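Local coordinates for filamentous hemagglutinin (Bordetella pertussis, PDB 1RWR), which serves as an adhesin whose secretion domain, the fragment here, probably directs its export through the two-partner secretion pathway, at residues 7-12 with 19-24; 47-52 with 64-69; 137-142 with 201-206; 232-237 with 255-260. All coordinates share one frame; numbering follows the deposited sequence.

Interaction 1: residues 7-12 with 19-24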
loop_
_atom_site.group_PDB
_atom_site.type_symbol
_atom_site.label_atom_id
_atom_site.label_comp_id
_atom_site.label_asym_id
_atom_site.label_seq_id
_atom_site.Cartn_x
_atom_site.Cartn_y
_atom_site.Cartn_z
ATOM N N GLY A 7 13.088 -19.669 -3.954
ATOM C CA GLY A 7 12.643 -20.689 -3.011
ATOM C C GLY A 7 11.523 -21.552 -3.554
ATOM O O GLY A 7 11.554 -21.970 -4.701
ATOM N N GLN A 8 10.504 -21.807 -2.734
ATOM C CA GLN A 8 9.416 -22.720 -3.144
ATOM C C GLN A 8 8.417 -22.032 -4.084
ATOM O O GLN A 8 7.650 -22.703 -4.806
ATOM C CB GLN A 8 8.704 -23.313 -1.921
ATOM C CG GLN A 8 7.616 -24.304 -2.264
ATOM C CD GLN A 8 6.755 -24.844 -1.080
ATOM O OE1 GLN A 8 6.545 -26.086 -0.986
ATOM N NE2 GLN A 8 6.187 -23.942 -0.259
ATOM N N THR A 9 8.411 -20.690 -4.074
ATOM C CA THR A 9 7.514 -19.934 -4.950
ATOM C C THR A 9 7.758 -20.265 -6.433
ATOM O O THR A 9 8.907 -20.279 -6.886
ATOM C CB THR A 9 7.682 -18.421 -4.695
ATOM O OG1 THR A 9 7.525 -18.156 -3.313
ATOM C CG2 THR A 9 6.574 -17.615 -5.386
ATOM N N GLN A 10 6.696 -20.563 -7.168
ATOM C CA GLN A 10 6.786 -20.715 -8.607
ATOM C C GLN A 10 5.872 -19.756 -9.314
ATOM O O GLN A 10 4.871 -19.297 -8.744
ATOM C CB GLN A 10 6.463 -22.159 -9.022
ATOM C CG GLN A 10 7.339 -23.221 -8.328
ATOM C CD GLN A 10 8.836 -23.271 -8.777
ATOM O OE1 GLN A 10 9.185 -22.906 -9.898
ATOM N NE2 GLN A 10 9.701 -23.784 -7.892
ATOM N N VAL A 11 6.235 -19.399 -10.544
ATOM C CA VAL A 11 5.394 -18.543 -11.378
ATOM C C VAL A 11 5.131 -19.268 -12.694
ATOM O O VAL A 11 6.076 -19.645 -13.397
ATOM C CB VAL A 11 6.051 -17.159 -11.685
ATOM C CG1 VAL A 11 5.191 -16.368 -12.630
ATOM C CG2 VAL A 11 6.259 -16.368 -10.424
ATOM N N LEU A 12 3.851 -19.480 -13.001
ATOM C CA LEU A 12 3.435 -20.019 -14.266
ATOM C C LEU A 12 3.143 -18.845 -15.181
ATOM O O LEU A 12 2.218 -18.056 -14.964
ATOM C CB LEU A 12 2.210 -20.924 -14.082
ATOM C CG LEU A 12 2.404 -22.048 -13.074
ATOM C CD1 LEU A 12 1.069 -22.830 -12.905
ATOM C CD2 LEU A 12 3.513 -22.965 -13.561
ATOM N N PRO A 19 0.201 -14.212 -15.673
ATOM C CA PRO A 19 1.021 -14.999 -14.740
ATOM C C PRO A 19 0.278 -15.440 -13.484
ATOM O O PRO A 19 -0.576 -14.703 -13.018
ATOM C CB PRO A 19 2.183 -14.060 -14.358
ATOM C CG PRO A 19 1.815 -12.759 -14.812
ATOM C CD PRO A 19 0.710 -12.851 -15.858
ATOM N N VAL A 20 0.587 -16.655 -13.022
ATOM C CA VAL A 20 -0.004 -17.253 -11.843
ATOM C C VAL A 20 1.162 -17.491 -10.889
ATOM O O VAL A 20 2.123 -18.179 -11.243
ATOM C CB VAL A 20 -0.699 -18.597 -12.136
ATOM C CG1 VAL A 20 -1.110 -19.297 -10.836
ATOM C CG2 VAL A 20 -1.872 -18.423 -13.065
ATOM N N VAL A 21 1.078 -16.912 -9.695
ATOM C CA VAL A 21 2.062 -17.123 -8.660
ATOM C C VAL A 21 1.573 -18.250 -7.782
ATOM O O VAL A 21 0.572 -18.089 -7.062
ATOM C CB VAL A 21 2.275 -15.856 -7.798
ATOM C CG1 VAL A 21 3.296 -16.129 -6.723
ATOM C CG2 VAL A 21 2.704 -14.680 -8.662
ATOM N N ASN A 22 2.248 -19.402 -7.876
ATOM C CA ASN A 22 2.075 -20.475 -6.906
ATOM C C ASN A 22 2.885 -20.130 -5.652
ATOM O O ASN A 22 4.044 -20.494 -5.512
ATOM C CB ASN A 22 2.455 -21.838 -7.501
ATOM C CG ASN A 22 1.376 -22.394 -8.384
ATOM O OD1 ASN A 22 0.218 -22.014 -8.263
ATOM N ND2 ASN A 22 1.752 -23.298 -9.318
ATOM N N ILE A 23 2.221 -19.395 -4.759
ATOM C CA ILE A 23 2.788 -18.928 -3.523
ATOM C C ILE A 23 3.270 -20.106 -2.663
ATOM O O ILE A 23 2.777 -21.230 -2.813
ATOM C CB ILE A 23 1.758 -18.080 -2.721
ATOM C CG1 ILE A 23 0.470 -18.862 -2.397
ATOM C CG2 ILE A 23 1.364 -16.808 -3.483
ATOM C CD1 ILE A 23 -0.409 -18.137 -1.339
ATOM N N ALA A 24 4.213 -19.812 -1.777
ATOM C CA ALA A 24 4.729 -20.753 -0.803
ATOM C C ALA A 24 3.684 -21.156 0.206
ATOM O O ALA A 24 2.781 -20.384 0.562
ATOM C CB ALA A 24 5.960 -20.153 -0.090
#
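Four backbone hydrogen bonds join strand 10-12 to strand 20-22 as the two arms of an antiparallel beta hairpin. At the Leu12 end both bonds lie in their carbonyl planes, Leu12 N to Val20 O at 2.8 Å and Val20 N to Leu12 O at 2.9 Å. The Gln10-Asn22 pair is less regular: the Gln10 N-H points almost straight at Asn22 O (166°) but from above the carbonyl plane, whereas Asn22 N-H reaches Gln10 O at a bent 131°. Asn22 is also the centre of an inverse gamma turn, where the chain leaves the strand. On the face of Val11 and Val21, the CG2 methyls of these two lie 4.3 Å apart, and Thr9 CG2, anti to its backbone N, comes obliquely to Val21 CG1 at 3.8 Å. On the other face Leu12 CD1 rests 3.7 Å from Asn22 ND2, while Asn22 OD1 accepts from Asn49 ND2. In the next shell, Asn34 OD1 is hydrogen-bonded to both Thr9 OG1 and Ala24 N, so one amide oxygen joins both hairpin arms. Strand 10-12 is an edge strand of its sheet; strand 20-22 pairs in parallel with strand 45-50, and Phe36 of strand 31-36 packs against Thr9 and Val21.

Interaction 2: residues 47-52 with 64-69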
loop_
_atom_site.group_PDB
_atom_site.type_symbol
_atom_site.label_atom_id
_atom_site.label_comp_id
_atom_site.label_asym_id
_atom_site.label_seq_id
_atom_site.Cartn_x
_atom_site.Cartn_y
_atom_site.Cartn_z
ATOM N N VAL A 47 -2.283 -13.323 -10.968
ATOM C CA VAL A 47 -3.119 -14.124 -10.095
ATOM C C VAL A 47 -2.238 -14.771 -9.020
ATOM O O VAL A 47 -1.313 -15.525 -9.356
ATOM C CB VAL A 47 -3.862 -15.203 -10.900
ATOM C CG1 VAL A 47 -4.694 -16.129 -9.971
ATOM C CG2 VAL A 47 -4.722 -14.544 -11.924
ATOM N N PHE A 48 -2.574 -14.545 -7.753
ATOM C CA PHE A 48 -1.954 -15.244 -6.652
ATOM C C PHE A 48 -2.760 -16.502 -6.368
ATOM O O PHE A 48 -3.950 -16.431 -6.104
ATOM C CB PHE A 48 -1.915 -14.387 -5.384
ATOM C CG PHE A 48 -1.001 -13.226 -5.482
ATOM C CD1 PHE A 48 0.342 -13.367 -5.223
ATOM C CD2 PHE A 48 -1.503 -11.987 -5.875
ATOM C CE1 PHE A 48 1.196 -12.244 -5.317
ATOM C CE2 PHE A 48 -0.680 -10.914 -5.987
ATOM C CZ PHE A 48 0.669 -11.033 -5.706
ATOM N N ASN A 49 -2.114 -17.656 -6.427
ATOM C CA ASN A 49 -2.855 -18.922 -6.335
ATOM C C ASN A 49 -2.963 -19.378 -4.900
ATOM O O ASN A 49 -2.075 -20.017 -4.382
ATOM C CB ASN A 49 -2.228 -20.012 -7.228
ATOM C CG ASN A 49 -3.102 -21.264 -7.343
ATOM O OD1 ASN A 49 -4.103 -21.419 -6.622
ATOM N ND2 ASN A 49 -2.713 -22.179 -8.235
ATOM N N ASN A 50 -4.086 -19.046 -4.266
ATOM C CA ASN A 50 -4.371 -19.492 -2.900
ATOM C C ASN A 50 -5.463 -20.572 -2.902
ATOM O O ASN A 50 -6.334 -20.613 -1.996
ATOM C CB ASN A 50 -4.815 -18.300 -2.066
ATOM C CG ASN A 50 -4.586 -18.468 -0.570
ATOM O OD1 ASN A 50 -3.738 -19.238 -0.105
ATOM N ND2 ASN A 50 -5.309 -17.649 0.203
ATOM N N GLY A 51 -5.411 -21.419 -3.932
ATOM C CA GLY A 51 -6.435 -22.413 -4.190
ATOM C C GLY A 51 -5.990 -23.818 -3.827
ATOM O O GLY A 51 -4.892 -24.214 -4.129
ATOM N N LEU A 52 -6.852 -24.541 -3.124
ATOM C CA LEU A 52 -6.675 -25.980 -2.882
ATOM C C LEU A 52 -7.376 -26.850 -3.913
ATOM O O LEU A 52 -7.166 -28.075 -3.937
ATOM C CB LEU A 52 -7.190 -26.323 -1.481
ATOM C CG LEU A 52 -6.495 -25.657 -0.304
ATOM C CD1 LEU A 52 -7.138 -26.101 1.010
ATOM C CD2 LEU A 52 -5.001 -25.918 -0.246
ATOM N N THR A 64 -4.966 -24.695 -12.056
ATOM C CA THR A 64 -5.055 -25.810 -11.131
ATOM C C THR A 64 -4.695 -25.363 -9.732
ATOM O O THR A 64 -4.125 -24.300 -9.532
ATOM C CB THR A 64 -4.137 -26.982 -11.571
ATOM O OG1 THR A 64 -2.795 -26.548 -11.686
ATOM C CG2 THR A 64 -4.460 -27.427 -12.986
ATOM N N LYS A 65 -5.041 -26.179 -8.757
ATOM C CA LYS A 65 -4.667 -25.891 -7.388
ATOM C C LYS A 65 -3.161 -25.668 -7.275
ATOM O O LYS A 65 -2.374 -26.170 -8.081
ATOM C CB LYS A 65 -5.100 -27.020 -6.479
ATOM C CG LYS A 65 -4.351 -28.298 -6.695
ATOM C CD LYS A 65 -4.954 -29.409 -5.843
ATOM C CE LYS A 65 -6.193 -30.019 -6.495
ATOM N NZ LYS A 65 -6.023 -30.522 -7.880
ATOM N N ASN A 66 -2.775 -24.913 -6.255
ATOM C CA ASN A 66 -1.377 -24.621 -5.980
ATOM C C ASN A 66 -0.717 -25.814 -5.294
ATOM O O ASN A 66 -1.046 -26.131 -4.145
ATOM C CB ASN A 66 -1.310 -23.397 -5.085
ATOM C CG ASN A 66 0.079 -23.002 -4.729
ATOM O OD1 ASN A 66 1.014 -23.762 -4.912
ATOM N ND2 ASN A 66 0.226 -21.792 -4.198
ATOM N N PRO A 67 0.223 -26.461 -5.967
ATOM C CA PRO A 67 0.802 -27.693 -5.422
ATOM C C PRO A 67 1.622 -27.499 -4.154
ATOM O O PRO A 67 1.876 -28.492 -3.466
ATOM C CB PRO A 67 1.669 -28.189 -6.571
ATOM C CG PRO A 67 2.014 -26.973 -7.269
ATOM C CD PRO A 67 0.805 -26.127 -7.279
ATOM N N ASN A 68 2.015 -26.258 -3.837
ATOM C CA ASN A 68 2.761 -25.964 -2.646
ATOM C C ASN A 68 1.922 -26.009 -1.371
ATOM O O ASN A 68 2.477 -26.182 -0.287
ATOM C CB ASN A 68 3.403 -24.564 -2.715
ATOM C CG ASN A 68 4.493 -24.448 -3.789
ATOM O OD1 ASN A 68 5.155 -25.439 -4.162
ATOM N ND2 ASN A 68 4.721 -23.221 -4.248
ATOM N N LEU A 69 0.613 -25.785 -1.492
ATOM C CA LEU A 69 -0.232 -25.553 -0.338
ATOM C C LEU A 69 -0.668 -26.825 0.389
ATOM O O LEU A 69 -1.146 -27.763 -0.244
ATOM C CB LEU A 69 -1.501 -24.785 -0.708
ATOM C CG LEU A 69 -1.309 -23.390 -1.309
ATOM C CD1 LEU A 69 -2.652 -22.739 -1.649
ATOM C CD2 LEU A 69 -0.389 -22.498 -0.402
#
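The Asn49 side chain leaves strand 45-50 with CG anti to the backbone N (chi1 -170°), pointing at the loop 64-69. Its CB and CG run alongside the Asn66 side chain, CG lying 3.6 Å from Asn66 CB, and the two side chains slide past each other in opposite directions with amide planes 43° apart. OD1 turns back on its own chain and takes Gly51 N at 3.0 Å, an Asx turn. ND2, at the tip, donates to Thr64 O at 2.9 Å, nearly along the C=O axis, and also to Asn22 OD1; both ends of the amide are thus held and its rotation fixed. Asn66 answers in kind: its ND2 gives a straight, in-plane bond to Asn49 O at 2.9 Å, and its backbone N bonds Gly51 O at 3.1 Å. Asn66 OD1 accepts from Asn68 N in a second Asx turn, inside the type I turn from Asn66 to Leu69. These four residues read Asn-Pro-Asn-Leu, the NPNL motif known from TPS domains. Leu69 closes the contact, its CB 3.7 Å from Leu52 CD2, with the two side chains crossing at about a right angle. Around this, strand 20-22 lies on one side of strand 45-50 and strand 91-96 on the other, and Asn66 ND2 and Asn68 ND2 both donate to Ile23 O, joining the turn to the chain just after strand 20-22.

Interaction 3: residues 137-142 with 201-206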
loop_
_atom_site.group_PDB
_atom_site.type_symbol
_atom_site.label_atom_id
_atom_site.label_comp_id
_atom_site.label_asym_id
_atom_site.label_seq_id
_atom_site.Cartn_x
_atom_site.Cartn_y
_atom_site.Cartn_z
ATOM N N GLY A 137 6.445 -7.387 10.701
ATOM C CA GLY A 137 6.926 -6.023 10.889
ATOM C C GLY A 137 7.611 -5.574 9.624
ATOM O O GLY A 137 8.226 -6.375 8.913
ATOM N N LEU A 138 7.464 -4.300 9.303
ATOM C CA LEU A 138 8.043 -3.739 8.095
ATOM C C LEU A 138 8.993 -2.652 8.516
ATOM O O LEU A 138 8.552 -1.636 9.048
ATOM C CB LEU A 138 6.930 -3.134 7.227
ATOM C CG LEU A 138 5.897 -4.159 6.747
ATOM C CD1 LEU A 138 4.707 -3.491 6.115
ATOM C CD2 LEU A 138 6.527 -5.194 5.800
ATOM N N ASP A 139 10.280 -2.825 8.275
ATOM C CA ASP A 139 11.262 -1.834 8.708
ATOM C C ASP A 139 11.628 -0.976 7.520
ATOM O O ASP A 139 12.394 -1.370 6.649
ATOM C CB ASP A 139 12.500 -2.499 9.271
ATOM C CG ASP A 139 12.242 -3.082 10.608
ATOM O OD1 ASP A 139 11.493 -2.448 11.385
ATOM O OD2 ASP A 139 12.735 -4.180 10.924
ATOM N N VAL A 140 11.054 0.203 7.529
ATOM C CA VAL A 140 11.289 1.172 6.472
ATOM C C VAL A 140 12.506 2.024 6.782
ATOM O O VAL A 140 12.494 2.814 7.727
ATOM C CB VAL A 140 10.056 2.106 6.288
ATOM C CG1 VAL A 140 10.342 3.046 5.153
ATOM C CG2 VAL A 140 8.806 1.280 6.023
ATOM N N GLN A 141 13.535 1.890 5.961
ATOM C CA GLN A 141 14.713 2.740 6.052
ATOM C C GLN A 141 15.035 3.453 4.751
ATOM O O GLN A 141 15.825 4.384 4.758
ATOM C CB GLN A 141 15.909 1.930 6.511
ATOM C CG GLN A 141 15.679 1.414 7.932
ATOM C CD GLN A 141 16.795 0.579 8.391
ATOM O OE1 GLN A 141 16.940 -0.554 7.943
ATOM N NE2 GLN A 141 17.631 1.135 9.239
ATOM N N GLN A 142 14.447 3.018 3.649
ATOM C CA GLN A 142 14.697 3.632 2.354
ATOM C C GLN A 142 13.552 3.364 1.417
ATOM O O GLN A 142 12.697 2.564 1.731
ATOM C CB GLN A 142 15.974 3.093 1.729
ATOM C CG GLN A 142 15.945 1.597 1.426
ATOM C CD GLN A 142 17.272 1.098 0.914
ATOM O OE1 GLN A 142 18.007 0.430 1.624
ATOM N NE2 GLN A 142 17.603 1.465 -0.292
ATOM N N THR A 201 6.176 3.050 14.484
ATOM C CA THR A 201 7.062 3.578 15.496
ATOM C C THR A 201 8.347 3.977 14.821
ATOM O O THR A 201 8.899 3.173 14.074
ATOM C CB THR A 201 7.322 2.541 16.602
ATOM O OG1 THR A 201 7.949 1.378 16.071
ATOM C CG2 THR A 201 6.060 1.992 17.155
ATOM N N PRO A 202 8.819 5.205 15.038
ATOM C CA PRO A 202 10.052 5.647 14.402
ATOM C C PRO A 202 11.248 4.767 14.742
ATOM O O PRO A 202 11.371 4.236 15.857
ATOM C CB PRO A 202 10.208 7.093 14.898
ATOM C CG PRO A 202 8.821 7.512 15.234
ATOM C CD PRO A 202 8.206 6.301 15.829
ATOM N N ILE A 203 12.077 4.522 13.731
ATOM C CA ILE A 203 13.311 3.756 13.910
ATOM C C ILE A 203 14.498 4.555 13.336
ATOM O O ILE A 203 14.337 5.518 12.569
ATOM C CB ILE A 203 13.213 2.347 13.264
ATOM C CG1 ILE A 203 13.041 2.416 11.738
ATOM C CG2 ILE A 203 12.122 1.505 13.930
ATOM C CD1 ILE A 203 13.080 1.073 11.066
ATOM N N ALA A 204 15.694 4.174 13.739
ATOM C CA ALA A 204 16.915 4.752 13.188
ATOM C C ALA A 204 17.203 4.260 11.762
ATOM O O ALA A 204 17.016 3.110 11.412
ATOM C CB ALA A 204 18.094 4.403 14.117
ATOM N N ALA A 205 17.723 5.139 10.946
ATOM C CA ALA A 205 18.145 4.747 9.617
ATOM C C ALA A 205 19.523 5.271 9.372
ATOM O O ALA A 205 19.971 6.219 10.027
ATOM C CB ALA A 205 17.198 5.308 8.593
ATOM N N GLY A 206 20.136 4.716 8.343
ATOM C CA GLY A 206 21.501 5.035 7.978
ATOM C C GLY A 206 21.660 6.346 7.286
ATOM O O GLY A 206 22.745 6.906 7.247
#
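Two flat groups from segment 137-142, the Gln141 amide and the Asp139 carboxylate, meet segment 201-206 at the protein surface. The Gln141 amide uses NE2 to donate to Ala204 O at 3.0 Å; the donor sits on a lone pair in the carbonyl plane, but the oxygen lies 25° out of the amide plane and the N-H...O angle is a bent 140°. The same nitrogen passes 3.7 Å from Ala205 CA, the next residue along. The carboxylate of Asp139 has Ile203 CD1 at 3.9 Å from OD1, a van der Waals approach, while the charge of this oxygen is met by a salt bridge to Arg192 NE.

Between the two groups stands Ile203. Its CG1 occupies the crowded position between backbone N and carbonyl carbon (chi1 64°), which sends CD1 across to segment 137-142. There CD1 lies 3.8 Å from Val140 O and 4.1 Å from Gln141 CG, the isoleucine crossing both Asp139 and Gln141 at about a right angle. Farther along, Ala205 CB meets Gln141 CB at 4.2 Å. The Gln141 chain is extended beyond CG, so its amide reaches the opposite backbone.

The backbones converge as they go, the CA atoms of Asp139 and Ile203 being 7.9 Å apart and those of Gln141 and Ala205 5.3 Å. Strand 191-194 explains this: in the four-stranded antiparallel sheet it lies between strands 135-140 and 199-202, bonded to Val140 through Asn191 and to Thr201 through Arg192, and the contact forms where the two flanking segments run on past its N-terminal start, at Asn191.

Interaction 4: residues 232-237 with 255-260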
loop_
_atom_site.group_PDB
_atom_site.type_symbol
_atom_site.label_atom_id
_atom_site.label_comp_id
_atom_site.label_asym_id
_atom_site.label_seq_id
_atom_site.Cartn_x
_atom_site.Cartn_y
_atom_site.Cartn_z
ATOM N N LEU A 232 -2.629 10.338 6.885
ATOM C CA LEU A 232 -1.305 10.655 6.364
ATOM C C LEU A 232 -0.362 10.919 7.514
ATOM O O LEU A 232 -0.642 11.769 8.372
ATOM C CB LEU A 232 -1.344 11.845 5.397
ATOM C CG LEU A 232 -2.439 11.873 4.296
ATOM C CD1 LEU A 232 -2.373 13.230 3.576
ATOM C CD2 LEU A 232 -2.293 10.765 3.320
ATOM N N VAL A 233 0.741 10.182 7.542
ATOM C CA VAL A 233 1.690 10.238 8.617
ATOM C C VAL A 233 3.099 10.373 8.040
ATOM O O VAL A 233 3.470 9.630 7.142
ATOM C CB VAL A 233 1.622 8.980 9.506
ATOM C CG1 VAL A 233 2.789 8.983 10.524
ATOM C CG2 VAL A 233 0.263 8.872 10.204
ATOM N N SER A 234 3.870 11.318 8.581
ATOM C CA SER A 234 5.265 11.510 8.250
ATOM C C SER A 234 6.002 11.605 9.577
ATOM O O SER A 234 5.672 12.447 10.419
ATOM C CB SER A 234 5.436 12.809 7.466
ATOM O OG SER A 234 6.790 13.075 7.218
ATOM N N SER A 235 6.954 10.721 9.796
ATOM C CA SER A 235 7.597 10.651 11.098
ATOM C C SER A 235 9.015 11.259 11.160
ATOM O O SER A 235 9.499 11.540 12.268
ATOM C CB SER A 235 7.535 9.189 11.596
ATOM O OG SER A 235 8.246 8.436 10.702
ATOM N N ASP A 236 9.667 11.506 10.024
ATOM C CA ASP A 236 11.045 12.061 10.049
ATOM C C ASP A 236 11.034 13.545 10.429
ATOM O O ASP A 236 10.330 14.347 9.812
ATOM C CB ASP A 236 11.767 11.912 8.719
ATOM C CG ASP A 236 12.065 10.460 8.349
ATOM O OD1 ASP A 236 11.908 9.554 9.228
ATOM O OD2 ASP A 236 12.479 10.166 7.219
ATOM N N SER A 237 11.847 13.922 11.417
ATOM C CA SER A 237 11.857 15.304 11.900
ATOM C C SER A 237 12.237 16.269 10.767
ATOM O O SER A 237 13.190 16.055 10.009
ATOM C CB SER A 237 12.822 15.459 13.070
ATOM O OG SER A 237 12.887 16.812 13.504
ATOM N N VAL A 255 -3.975 13.951 9.657
ATOM C CA VAL A 255 -2.595 14.139 9.187
ATOM C C VAL A 255 -1.686 14.431 10.373
ATOM O O VAL A 255 -1.970 15.354 11.174
ATOM C CB VAL A 255 -2.510 15.291 8.148
ATOM C CG1 VAL A 255 -1.123 15.364 7.579
ATOM C CG2 VAL A 255 -3.514 15.146 7.071
ATOM N N SER A 256 -0.594 13.694 10.468
ATOM C CA SER A 256 0.419 13.848 11.516
ATOM C C SER A 256 1.773 14.025 10.831
ATOM O O SER A 256 2.157 13.234 9.962
ATOM C CB SER A 256 0.383 12.626 12.443
ATOM O OG SER A 256 1.476 12.604 13.372
ATOM N N SER A 257 2.493 15.080 11.196
ATOM C CA SER A 257 3.782 15.358 10.611
ATOM C C SER A 257 4.778 15.801 11.656
ATOM O O SER A 257 4.416 16.533 12.572
ATOM C CB SER A 257 3.632 16.433 9.532
ATOM O OG SER A 257 4.889 16.764 8.934
ATOM N N GLN A 258 6.024 15.377 11.510
ATOM C CA GLN A 258 7.123 15.898 12.351
ATOM C C GLN A 258 7.799 17.095 11.688
ATOM O O GLN A 258 8.894 17.504 12.094
ATOM C CB GLN A 258 8.097 14.784 12.727
ATOM C CG GLN A 258 7.433 13.656 13.512
ATOM C CD GLN A 258 6.674 14.168 14.726
ATOM O OE1 GLN A 258 5.497 13.807 14.952
ATOM N NE2 GLN A 258 7.332 15.031 15.504
ATOM N N GLY A 259 7.136 17.641 10.667
ATOM C CA GLY A 259 7.476 18.921 10.071
ATOM C C GLY A 259 6.222 19.632 9.638
ATOM O O GLY A 259 5.232 19.593 10.363
ATOM N N GLU A 260 6.277 20.243 8.462
ATOM C CA GLU A 260 5.188 21.016 7.857
ATOM C C GLU A 260 4.022 20.122 7.435
ATOM O O GLU A 260 4.192 18.928 7.130
ATOM C CB GLU A 260 5.739 21.778 6.644
ATOM C CG GLU A 260 4.754 22.526 5.789
ATOM C CD GLU A 260 5.393 23.210 4.588
ATOM O OE1 GLU A 260 6.652 23.215 4.485
ATOM O OE2 GLU A 260 4.640 23.735 3.759
HETATM O O HOH W 1 7.722 14.671 9.176
HETATM O O HOH W 2 4.133 12.118 12.692
#
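Strands 229-234 and 252-257, from successive coils, are neighbours in one parallel sheet of the beta-helix; their ends 232-234 and 255-257 run 5° apart. Ser256 N donates to Leu232 O at 2.8 Å, nearly along the C=O axis, and Ser234 N to Ser256 O at 2.9 Å in the carbonyl plane. Beyond these the pairing loosens: Gln258 N reaches Ser234 O at 3.1 Å from above the carbonyl plane. On the face of Leu232 and Val255 the side chains lie side by side and point the same way, Leu232 CD1 touching Val255 CG2 at 4.1 Å, so that like positions stack from turn to turn. This stacking is what one expects of a right-handed parallel beta-helix, and Val241 of strand 240-243, in another sheet, touches Ser234, Val255 and Ser257 on this same face.

Two waters fill in where the strands give way to turns. One bridges Ser234 OG, Asp236 O and Gln258 N. The other donates to Ser234 O and Gln258 OE1 and accepts from Ser256 OG, linking the two segments. Gln258 bends at chi2 (-53°), and its CG sits 3.2 Å from Ser235 O. Ser257 OG accepts from Gly259 N at 3.0 Å, an ST turn, and donates to Glu260 O at 2.9 Å. Asp236, in segment 232-237, has OD2 in a salt bridge with Arg165 NE.

The four contacts follow one another along the chain and fall into two pairs. Interactions 1 and 2 touch, their centres 9 Å apart; both reach the same mixed sheet, through neighbouring strands 20-22 and 45-50, and interaction 2 adds the loop 64-69. Interactions 3 and 4 lie 15 Å apart between centres and meet where Pro202 packs on Ser235; one belongs to the four-stranded antiparallel sheet, the other to the long parallel sheet. Interactions 1 and 4 are about 38 Å apart between centres, on opposite sides of the chain's centre. The four contacts thus run from the N-terminal end, through a sheet beside the helix, to later coils of the beta-helix that forms the secretion domain.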